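Local coordinates for nuclease (Salmonella phage SETP3, PDB 4QBN), which probably cuts nucleic acid as a magnesium-dependent nuclease of the virus-type replication-repair (VRR-NUC) family, hydrolysing ester bonds of the backbone, at residues A[8-13]-A[84-89]; A[45-50]-A[67-72]. All coordinates share one frame; numbering follows the deposited sequence.

Contact 1: residues A[8-13]-A[84-89]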
loop_
_atom_site.group_PDB
_atom_site.type_symbol
_atom_site.label_atom_id
_atom_site.label_comp_id
_atom_site.label_asym_id
_atom_site.label_seq_id
_atom_site.Cartn_x
_atom_site.Cartn_y
_atom_site.Cartn_z
ATOM N N GLN A 8 -1.676 -18.069 0.413
ATOM C CA GLN A 8 -1.662 -16.785 -0.274
ATOM C C GLN A 8 -2.554 -16.797 -1.530
ATOM O O GLN A 8 -3.259 -15.813 -1.841
ATOM C CB GLN A 8 -0.227 -16.428 -0.652
ATOM C CG GLN A 8 -0.109 -15.079 -1.249
ATOM C CD GLN A 8 1.355 -14.695 -1.360
ATOM O OE1 GLN A 8 1.864 -14.436 -2.462
ATOM N NE2 GLN A 8 2.056 -14.700 -0.216
ATOM N N LYS A 9 -2.509 -17.893 -2.271
ATOM C CA LYS A 9 -3.339 -17.985 -3.457
ATOM C C LYS A 9 -4.825 -17.995 -3.110
ATOM O O LYS A 9 -5.650 -17.431 -3.830
ATOM C CB LYS A 9 -2.988 -19.224 -4.235
ATOM C CG LYS A 9 -3.859 -19.496 -5.454
ATOM C CD LYS A 9 -3.268 -20.702 -6.223
ATOM C CE LYS A 9 -4.322 -21.700 -6.719
ATOM N NZ LYS A 9 -5.114 -21.211 -7.889
ATOM N N TYR A 10 -5.183 -18.669 -2.030
ATOM C CA TYR A 10 -6.598 -18.723 -1.633
ATOM C C TYR A 10 -7.077 -17.364 -1.220
ATOM O O TYR A 10 -8.199 -16.916 -1.558
ATOM C CB TYR A 10 -6.748 -19.687 -0.464
ATOM C CG TYR A 10 -8.131 -19.799 0.074
ATOM C CD1 TYR A 10 -9.109 -20.486 -0.617
ATOM C CD2 TYR A 10 -8.448 -19.248 1.306
ATOM C CE1 TYR A 10 -10.375 -20.636 -0.100
ATOM C CE2 TYR A 10 -9.734 -19.388 1.845
ATOM C CZ TYR A 10 -10.673 -20.065 1.136
ATOM O OH TYR A 10 -11.941 -20.195 1.679
ATOM N N ALA A 11 -6.223 -16.680 -0.466
ATOM C CA ALA A 11 -6.571 -15.356 -0.022
ATOM C C ALA A 11 -6.770 -14.461 -1.265
ATOM O O ALA A 11 -7.731 -13.658 -1.371
ATOM C CB ALA A 11 -5.466 -14.767 0.916
ATOM N N LYS A 12 -5.844 -14.555 -2.193
ATOM C CA LYS A 12 -5.952 -13.715 -3.383
ATOM C C LYS A 12 -7.266 -13.969 -4.075
ATOM O O LYS A 12 -7.960 -13.037 -4.463
ATOM C CB LYS A 12 -4.772 -13.993 -4.345
ATOM C CG LYS A 12 -4.895 -13.293 -5.693
ATOM C CD LYS A 12 -3.553 -13.420 -6.457
ATOM C CE LYS A 12 -3.547 -12.647 -7.742
ATOM N NZ LYS A 12 -4.500 -13.268 -8.674
ATOM N N GLU A 13 -7.627 -15.243 -4.242
ATOM C CA GLU A 13 -8.898 -15.593 -4.901
ATOM C C GLU A 13 -10.165 -15.123 -4.187
ATOM O O GLU A 13 -11.123 -14.642 -4.814
ATOM C CB GLU A 13 -8.946 -17.116 -5.119
ATOM C CG GLU A 13 -7.882 -17.589 -6.144
ATOM C CD GLU A 13 -7.772 -19.104 -6.269
ATOM O OE1 GLU A 13 -8.096 -19.833 -5.283
ATOM O OE2 GLU A 13 -7.322 -19.563 -7.354
ATOM N N GLN A 84 -8.289 -19.053 8.698
ATOM C CA GLN A 84 -8.048 -17.685 9.115
ATOM C C GLN A 84 -8.419 -16.701 8.041
ATOM O O GLN A 84 -8.809 -15.586 8.340
ATOM C CB GLN A 84 -6.599 -17.460 9.576
ATOM C CG GLN A 84 -6.396 -18.098 10.981
ATOM C CD GLN A 84 -5.007 -17.903 11.536
ATOM O OE1 GLN A 84 -4.071 -17.659 10.802
ATOM N NE2 GLN A 84 -4.859 -18.073 12.849
ATOM N N VAL A 85 -8.239 -17.072 6.769
ATOM C CA VAL A 85 -8.664 -16.176 5.698
ATOM C C VAL A 85 -10.182 -15.998 5.754
ATOM O O VAL A 85 -10.740 -14.879 5.650
ATOM C CB VAL A 85 -8.253 -16.748 4.306
ATOM C CG1 VAL A 85 -8.890 -15.957 3.151
ATOM C CG2 VAL A 85 -6.727 -16.728 4.167
ATOM N N ASP A 86 -10.865 -17.113 5.894
ATOM C CA ASP A 86 -12.339 -17.096 5.975
ATOM C C ASP A 86 -12.850 -16.261 7.172
ATOM O O ASP A 86 -13.788 -15.459 7.007
ATOM C CB ASP A 86 -12.881 -18.519 6.069
ATOM C CG ASP A 86 -12.629 -19.339 4.793
ATOM O OD1 ASP A 86 -12.571 -18.757 3.669
ATOM O OD2 ASP A 86 -12.491 -20.578 4.920
ATOM N N LYS A 87 -12.207 -16.403 8.339
ATOM C CA LYS A 87 -12.612 -15.628 9.541
ATOM C C LYS A 87 -12.325 -14.178 9.399
ATOM O O LYS A 87 -13.054 -13.354 9.913
ATOM C CB LYS A 87 -11.932 -16.110 10.800
ATOM C CG LYS A 87 -12.454 -17.373 11.270
ATOM C CD LYS A 87 -11.678 -17.766 12.502
ATOM C CE LYS A 87 -12.137 -19.099 12.995
ATOM N NZ LYS A 87 -11.436 -19.499 14.247
ATOM N N LEU A 88 -11.212 -13.847 8.753
ATOM C CA LEU A 88 -10.895 -12.433 8.529
ATOM C C LEU A 88 -12.006 -11.767 7.699
ATOM O O LEU A 88 -12.503 -10.663 8.006
ATOM C CB LEU A 88 -9.527 -12.312 7.835
ATOM C CG LEU A 88 -9.184 -10.942 7.279
ATOM C CD1 LEU A 88 -9.083 -9.941 8.455
ATOM C CD2 LEU A 88 -7.852 -11.064 6.448
ATOM N N ILE A 89 -12.403 -12.414 6.608
ATOM C CA ILE A 89 -13.451 -11.820 5.805
ATOM C C ILE A 89 -14.772 -11.741 6.556
ATOM O O ILE A 89 -15.467 -10.715 6.507
ATOM C CB ILE A 89 -13.554 -12.600 4.454
ATOM C CG1 ILE A 89 -12.247 -12.331 3.677
ATOM C CG2 ILE A 89 -14.779 -12.186 3.695
ATOM C CD1 ILE A 89 -12.113 -13.292 2.444
#
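Y10 and A11 meet V85 and D86 where two helices pack side by side, the N-terminal helix 3-17 and the C-terminal helix 82-92, on one face of the mixed sheet. The segments run nearly alongside each other: their axes cross at -28° and come within 10.3 Å, and the nearest alpha carbons are those of A11 and V85. Alanine suits this point of nearest backbone approach, where its single methyl leaves room for V85, and A11 CB and V85 CG2 lie 4.0 Å apart. The other branch of V85 serves the tyrosine: CG1 reaches Y10 CE2 at 3.8 Å, meeting the ring obliquely. V85 thus packs against two neighbours on one helix with its two methyls, and V7 of the same helix adds to its apolar surroundings.

Y10 holds CG anti to its own backbone N (chi1 178°), which sends the long ring across the groove toward the second helix. There its hydroxyl donates to D86, with Y10 OH 2.5 Å from D86 OD1, a short bond that takes the syn lone pair of the oxygen. D86 OD1 lies at the edge of the Y10 ring, in its plane, while the carboxylate plane is turned 77° from the ring. F82 stacks on Y10 and R14 forms a salt bridge to the same OD1, so that oxygen receives both a phenol and a guanidinium. On the solvent side of helix 3-17, K9 NZ bridges E13 OE2 at 2.8 Å, one turn further along.

The chemistry is therefore graded from apolar inside to polar outside. Tyrosine suits the boundary because its ring can join the valine while its hydroxyl reaches the acid; the arginine nearby probably favours the charged form of D86.

Contact 2: residues A[45-50]-A[67-72]. With SO4 (sulfate ion), chain E.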
loop_
_atom_site.group_PDB
_atom_site.type_symbol
_atom_site.label_atom_id
_atom_site.label_comp_id
_atom_site.label_asym_id
_atom_site.label_seq_id
_atom_site.Cartn_x
_atom_site.Cartn_y
_atom_site.Cartn_z
ATOM N N ILE A 45 -8.730 -0.463 2.452
ATOM C CA ILE A 45 -7.377 -0.892 2.082
ATOM C C ILE A 45 -6.895 -1.857 3.173
ATOM O O ILE A 45 -6.901 -1.462 4.340
ATOM C CB ILE A 45 -6.422 0.300 2.108
ATOM C CG1 ILE A 45 -6.922 1.474 1.249
ATOM C CG2 ILE A 45 -5.013 -0.121 1.640
ATOM C CD1 ILE A 45 -7.018 1.118 -0.202
ATOM N N TRP A 46 -6.476 -3.056 2.810
ATOM C CA TRP A 46 -5.978 -4.026 3.830
ATOM C C TRP A 46 -4.571 -4.387 3.446
ATOM O O TRP A 46 -4.267 -4.541 2.253
ATOM C CB TRP A 46 -6.797 -5.319 3.832
ATOM C CG TRP A 46 -8.191 -5.227 4.477
ATOM C CD1 TRP A 46 -8.809 -4.113 4.964
ATOM C CD2 TRP A 46 -9.100 -6.302 4.631
ATOM N NE1 TRP A 46 -10.071 -4.443 5.494
ATOM C CE2 TRP A 46 -10.257 -5.795 5.299
ATOM C CE3 TRP A 46 -9.022 -7.685 4.311
ATOM C CZ2 TRP A 46 -11.349 -6.613 5.670
ATOM C CZ3 TRP A 46 -10.127 -8.511 4.696
ATOM C CH2 TRP A 46 -11.258 -7.962 5.353
ATOM N N PHE A 47 -3.745 -4.578 4.453
ATOM C CA PHE A 47 -2.405 -5.094 4.225
ATOM C C PHE A 47 -2.422 -6.443 4.890
ATOM O O PHE A 47 -2.765 -6.546 6.055
ATOM C CB PHE A 47 -1.397 -4.170 4.926
ATOM C CG PHE A 47 -1.380 -2.791 4.307
ATOM C CD1 PHE A 47 -0.575 -2.562 3.183
ATOM C CD2 PHE A 47 -2.142 -1.774 4.827
ATOM C CE1 PHE A 47 -0.576 -1.306 2.587
ATOM C CE2 PHE A 47 -2.163 -0.495 4.243
ATOM C CZ PHE A 47 -1.345 -0.271 3.098
ATOM N N VAL A 48 -2.055 -7.467 4.159
ATOM C CA VAL A 48 -2.200 -8.829 4.701
ATOM C C VAL A 48 -0.876 -9.588 4.659
ATOM O O VAL A 48 -0.248 -9.701 3.608
ATOM C CB VAL A 48 -3.277 -9.613 3.904
ATOM C CG1 VAL A 48 -3.353 -11.071 4.447
ATOM C CG2 VAL A 48 -4.614 -8.909 4.099
ATOM N N GLU A 49 -0.455 -10.143 5.810
ATOM C CA GLU A 49 0.777 -10.887 5.858
ATOM C C GLU A 49 0.381 -12.357 5.868
ATOM O O GLU A 49 -0.524 -12.701 6.584
ATOM C CB GLU A 49 1.522 -10.540 7.154
ATOM C CG GLU A 49 2.807 -11.350 7.301
ATOM C CD GLU A 49 4.010 -10.796 6.464
ATOM O OE1 GLU A 49 3.851 -9.759 5.771
ATOM O OE2 GLU A 49 5.101 -11.430 6.461
ATOM N N VAL A 50 1.012 -13.208 5.069
ATOM C CA VAL A 50 0.592 -14.596 5.024
ATOM C C VAL A 50 1.680 -15.514 5.545
ATOM O O VAL A 50 2.843 -15.384 5.128
ATOM C CB VAL A 50 0.227 -15.002 3.583
ATOM C CG1 VAL A 50 -0.191 -16.468 3.572
ATOM C CG2 VAL A 50 -0.853 -14.093 3.051
ATOM N N GLU A 67 3.111 -2.673 13.566
ATOM C CA GLU A 67 2.639 -1.740 14.597
ATOM C C GLU A 67 2.762 -0.271 14.167
ATOM O O GLU A 67 1.957 0.526 14.602
ATOM C CB GLU A 67 3.247 -2.001 15.966
ATOM C CG GLU A 67 2.518 -3.175 16.748
ATOM C CD GLU A 67 1.017 -2.939 17.152
ATOM O OE1 GLU A 67 0.742 -2.518 18.284
ATOM O OE2 GLU A 67 0.103 -3.251 16.395
ATOM N N ARG A 68 3.783 0.102 13.383
ATOM C CA ARG A 68 3.880 1.468 12.834
ATOM C C ARG A 68 2.654 1.791 11.990
ATOM O O ARG A 68 2.136 2.948 11.997
ATOM C CB ARG A 68 5.134 1.629 11.935
ATOM C CG ARG A 68 6.462 1.463 12.657
ATOM C CD ARG A 68 7.631 1.823 11.679
ATOM N NE ARG A 68 8.942 1.623 12.308
ATOM C CZ ARG A 68 9.738 0.572 12.072
ATOM N NH1 ARG A 68 9.395 -0.388 11.185
ATOM N NH2 ARG A 68 10.880 0.490 12.712
ATOM N N PHE A 69 2.201 0.799 11.232
ATOM C CA PHE A 69 1.003 0.960 10.409
ATOM C C PHE A 69 -0.233 1.099 11.312
ATOM O O PHE A 69 -1.079 1.999 11.100
ATOM C CB PHE A 69 0.785 -0.265 9.498
ATOM C CG PHE A 69 1.524 -0.198 8.157
ATOM C CD1 PHE A 69 2.870 0.162 8.087
ATOM C CD2 PHE A 69 0.863 -0.590 6.986
ATOM C CE1 PHE A 69 3.531 0.169 6.830
ATOM C CE2 PHE A 69 1.515 -0.574 5.770
ATOM C CZ PHE A 69 2.861 -0.195 5.696
ATOM N N ARG A 70 -0.378 0.200 12.262
ATOM C CA ARG A 70 -1.634 0.177 13.040
ATOM C C ARG A 70 -1.759 1.386 13.981
ATOM O O ARG A 70 -2.888 1.848 14.253
ATOM C CB ARG A 70 -1.770 -1.113 13.819
ATOM C CG ARG A 70 -1.952 -2.376 12.985
ATOM C CD ARG A 70 -2.457 -3.409 13.927
ATOM N NE ARG A 70 -2.394 -4.736 13.296
ATOM C CZ ARG A 70 -1.460 -5.637 13.529
ATOM N NH1 ARG A 70 -0.504 -5.413 14.460
ATOM N NH2 ARG A 70 -1.503 -6.785 12.851
ATOM N N LYS A 71 -0.626 1.891 14.493
ATOM C CA LYS A 71 -0.621 3.130 15.332
ATOM C C LYS A 71 -1.283 4.301 14.621
ATOM O O LYS A 71 -1.945 5.140 15.254
ATOM C CB LYS A 71 0.815 3.550 15.668
ATOM C CG LYS A 71 1.510 2.648 16.639
ATOM C CD LYS A 71 3.026 2.974 16.742
ATOM C CE LYS A 71 3.673 2.264 17.924
ATOM N NZ LYS A 71 5.091 2.694 18.100
ATOM N N ARG A 72 -1.140 4.330 13.305
ATOM C CA ARG A 72 -1.761 5.339 12.443
ATOM C C ARG A 72 -3.108 4.964 11.942
ATOM O O ARG A 72 -3.683 5.674 11.131
ATOM C CB ARG A 72 -0.821 5.645 11.238
ATOM C CG ARG A 72 0.495 6.359 11.822
ATOM C CD ARG A 72 1.666 6.340 10.851
ATOM N NE ARG A 72 2.771 7.130 11.315
ATOM C CZ ARG A 72 3.751 6.654 12.056
ATOM N NH1 ARG A 72 3.733 5.396 12.411
ATOM N NH2 ARG A 72 4.756 7.425 12.407
HETATM S S SO4 E . 6.578 5.142 14.890
HETATM O O1 SO4 E . 7.635 4.420 15.605
HETATM O O2 SO4 E . 6.603 4.836 13.455
HETATM O O3 SO4 E . 5.291 4.793 15.493
HETATM O O4 SO4 E . 6.788 6.579 15.018
#
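F47 and F69 form a T-shaped aromatic pair inside a beta-alpha-beta unit, where helix 60-71 connects strand 44-50 to the parallel strand 75-79 and packs on the sheet. F69 presents its edge: CE2 stands over the centre of the F47 ring, 3.7 Å above its plane, and lies 3.9 Å from F47 CD1. The ring planes are 88° apart and their centroids 5.0 Å. Both residues carry CG anti to the carbonyl carbon, F47 with chi1 -65°, and both alpha-to-beta carbon bonds aim at the opposite segment, so the two rings bridge backbones that are 9.3 Å apart between the CA atoms of F47 and F69. Phenylalanine fits because it is long enough to span that gap and brings no polar atom into a buried layer. L37 on the neighbouring strand, V76 on strand 75-79 and L21 of the second subunit extend this apolar patch.

The far side of the helix end is basic. A sulfate, probably from the crystallisation liquor, is held by R72, whose NH1 lies 3.1 Å from sulfate O2; NH2 adds weak bonds, as does K71 NZ. R72 NH1 also donates to R68 O at 3.0 Å, tying the guanidinium back to the last helical turn, while its NE bonds to G19 O of the second subunit. Within the same turn, R70 NH1 and E67 OE2 form a salt bridge.

The arrangement is that of a beta-alpha-beta crossover, whose connecting helix here packs on the sheet through F69 against F47 while its C-terminal end carries basic residues.

Contacts 1 and 2 lie on opposite sides of the chain's centre, about 16 Å apart between their centres, and share no helix or strand. Contact 1 joins the two terminal helices and is only partly buried, mixing methyl packing with a hydrogen bond at its edge. Contact 2 is buried where strand meets helix; its ring pair is apolar, and the sulfate-binding K71 and R72 lie at the helix end, away from F47. Strand 44-50 of contact 2 links the two: W46 CZ3 packs 3.7 Å from L88 CG, and V50 CG1 is 3.8 Å from Q8 N. Helix 60-71 lies on the face of the sheet opposite the terminal helices.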